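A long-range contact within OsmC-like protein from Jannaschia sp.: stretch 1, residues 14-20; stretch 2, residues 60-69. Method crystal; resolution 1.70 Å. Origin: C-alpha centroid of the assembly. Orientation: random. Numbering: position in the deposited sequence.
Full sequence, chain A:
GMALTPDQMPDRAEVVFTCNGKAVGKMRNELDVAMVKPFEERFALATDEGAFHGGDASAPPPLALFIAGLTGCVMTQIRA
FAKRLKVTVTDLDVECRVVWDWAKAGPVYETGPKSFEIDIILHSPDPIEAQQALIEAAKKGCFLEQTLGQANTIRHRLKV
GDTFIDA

Stretch 1 14-20: EVVFTCN
Stretch 2 (60-69) PPPLALFIAG

A helix can pack on a strand through apolar contacts without a hydrogen bond between them, and this OsmC-like protein offers a compact example. Strand 14-20 is extended, phi/psi running from -117/128 at Val15 through -121/147 at Phe17 to -147/127 at Cys19, so these alternate residues point toward the helix while Val16 and Thr18 point away. Pro61 (-74/159) occupies the N-cap position before helix 62-69, whose phi/psi values lie near -62/-41; Ile67 N to Leu63 O, at 3.0 Å, typifies its hydrogen bonds. The two axes approach to 8.3 Å and cross at -43°, running in broadly the same direction, with Cys19 CA 6.5 Å from Ala68 CA.

Together the stretches bury 347 Å², both sides summed, and the side-chain contacts are apolar. Phe17 is central. Its chi1 of -83° (m) and chi2 of 74° carry the ring to the start of the helix, where Leu63 CB sits over one face, 4.0 Å from the Phe17 ring centroid, in a CH-pi contact. Pro61 CG meets the ring edge, 4.2 Å from Phe17 CZ. Leu63 (m, t) and Val15 (t) meet methyl to methyl, CD1 to CG1, at 3.9 Å, in van der Waals contact. One turn later, extended Ile67 (t, t) lays its aliphatic chain along the strand: CD1 lies 3.8 Å from Phe17 CB and 3.4 Å from Phe17 O, CG1 4.0 Å from Cys19 CB (chi1 t).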

# COMPACT_ATOMS: atom_id res chain seq x y z
N GLU A 14 -16.89 -5.10 8.16
CA GLU A 14 -15.98 -4.14 7.55
C GLU A 14 -14.71 -3.90 8.35
O GLU A 14 -14.71 -3.91 9.59
CB GLU A 14 -16.68 -2.79 7.39
CG GLU A 14 -17.80 -2.80 6.38
CD GLU A 14 -18.42 -1.42 6.15
OE1 GLU A 14 -18.21 -0.49 6.99
OE2 GLU A 14 -19.10 -1.31 5.12
N VAL A 15 -13.66 -3.59 7.61
CA VAL A 15 -12.45 -3.01 8.14
C VAL A 15 -12.35 -1.63 7.48
O VAL A 15 -12.49 -1.52 6.26
CB VAL A 15 -11.17 -3.89 7.86
CG1 VAL A 15 -9.89 -3.08 8.26
CG2 VAL A 15 -11.26 -5.25 8.58
N VAL A 16 -12.18 -0.58 8.28
CA VAL A 16 -12.22 0.81 7.79
C VAL A 16 -11.01 1.52 8.35
O VAL A 16 -10.79 1.52 9.54
CB VAL A 16 -13.50 1.59 8.23
CG1 VAL A 16 -13.46 3.01 7.73
CG2 VAL A 16 -14.77 0.84 7.75
N PHE A 17 -10.21 2.09 7.44
CA PHE A 17 -9.12 2.98 7.81
C PHE A 17 -9.33 4.34 7.19
O PHE A 17 -9.87 4.48 6.08
CB PHE A 17 -7.77 2.43 7.33
CG PHE A 17 -7.15 1.40 8.23
CD1 PHE A 17 -7.65 0.13 8.29
CD2 PHE A 17 -6.07 1.72 9.05
CE1 PHE A 17 -7.06 -0.84 9.15
CE2 PHE A 17 -5.48 0.73 9.89
CZ PHE A 17 -5.98 -0.51 9.92
N THR A 18 -8.87 5.35 7.92
CA THR A 18 -8.77 6.69 7.39
C THR A 18 -7.36 7.24 7.53
O THR A 18 -6.57 6.77 8.35
CB THR A 18 -9.73 7.63 8.10
OG1 THR A 18 -9.42 7.75 9.51
CG2 THR A 18 -11.19 7.15 7.92
N CYS A 19 -7.07 8.27 6.75
CA CYS A 19 -5.78 8.96 6.85
C CYS A 19 -6.02 10.40 6.54
O CYS A 19 -6.63 10.72 5.52
CB CYS A 19 -4.82 8.38 5.86
SG CYS A 19 -3.15 9.10 5.97
N ASN A 20 -5.59 11.26 7.45
CA ASN A 20 -5.58 12.69 7.21
C ASN A 20 -4.14 13.11 7.06
O ASN A 20 -3.35 13.02 7.99
CB ASN A 20 -6.21 13.51 8.29
CG ASN A 20 -6.28 14.99 7.85
OD1 ASN A 20 -6.88 15.29 6.81
ND2 ASN A 20 -5.54 15.85 8.51
N PRO A 60 3.02 -0.23 13.38
CA PRO A 60 1.61 -0.20 12.98
C PRO A 60 1.21 -1.45 12.22
O PRO A 60 2.09 -2.21 11.77
CB PRO A 60 1.53 0.99 12.04
CG PRO A 60 2.87 1.35 11.70
CD PRO A 60 3.85 0.65 12.56
N PRO A 61 -0.10 -1.68 12.05
CA PRO A 61 -0.51 -2.80 11.23
C PRO A 61 -0.31 -2.54 9.75
O PRO A 61 -0.20 -1.39 9.30
CB PRO A 61 -2.02 -2.95 11.52
CG PRO A 61 -2.45 -1.58 11.90
CD PRO A 61 -1.26 -0.91 12.56
N PRO A 62 -0.23 -3.63 8.98
CA PRO A 62 0.03 -3.48 7.55
C PRO A 62 -0.92 -2.53 6.80
O PRO A 62 -0.50 -1.77 5.93
CB PRO A 62 -0.12 -4.91 7.02
CG PRO A 62 0.25 -5.78 8.15
CD PRO A 62 -0.28 -5.06 9.37
N LEU A 63 -2.22 -2.54 7.12
CA LEU A 63 -3.15 -1.69 6.36
C LEU A 63 -2.88 -0.20 6.67
O LEU A 63 -3.24 0.68 5.86
CB LEU A 63 -4.61 -2.05 6.63
CG LEU A 63 -5.06 -3.39 6.01
CD1 LEU A 63 -6.58 -3.58 6.23
CD2 LEU A 63 -4.70 -3.49 4.58
N ALA A 64 -2.32 0.09 7.86
CA ALA A 64 -1.95 1.49 8.18
C ALA A 64 -0.84 1.96 7.26
O ALA A 64 -0.85 3.08 6.76
CB ALA A 64 -1.49 1.66 9.68
N LEU A 65 0.17 1.09 7.05
CA LEU A 65 1.24 1.45 6.09
C LEU A 65 0.65 1.63 4.69
O LEU A 65 1.04 2.55 3.97
CB LEU A 65 2.35 0.41 6.13
CG LEU A 65 3.17 0.26 7.40
CD1 LEU A 65 4.34 -0.73 7.12
CD2 LEU A 65 3.71 1.55 7.88
N PHE A 66 -0.27 0.74 4.26
CA PHE A 66 -0.89 0.87 2.94
C PHE A 66 -1.59 2.22 2.76
O PHE A 66 -1.37 2.93 1.78
CB PHE A 66 -1.91 -0.25 2.72
CG PHE A 66 -2.73 -0.05 1.50
CD1 PHE A 66 -2.19 -0.21 0.23
CD2 PHE A 66 -4.05 0.41 1.60
CE1 PHE A 66 -2.99 0.01 -0.91
CE2 PHE A 66 -4.84 0.63 0.44
CZ PHE A 66 -4.28 0.44 -0.79
N ILE A 67 -2.49 2.58 3.68
CA ILE A 67 -3.28 3.81 3.51
C ILE A 67 -2.40 5.06 3.59
O ILE A 67 -2.62 6.02 2.87
CB ILE A 67 -4.51 3.88 4.42
CG1 ILE A 67 -5.52 4.93 3.89
CG2 ILE A 67 -4.15 4.09 5.88
CD1 ILE A 67 -6.87 4.95 4.59
N ALA A 68 -1.38 5.02 4.46
CA ALA A 68 -0.38 6.10 4.54
C ALA A 68 0.37 6.23 3.20
O ALA A 68 0.57 7.33 2.71
CB ALA A 68 0.59 5.90 5.69
N GLY A 69 0.77 5.11 2.63
CA GLY A 69 1.43 5.09 1.33
C GLY A 69 0.58 5.70 0.25
O GLY A 69 1.03 6.51 -0.54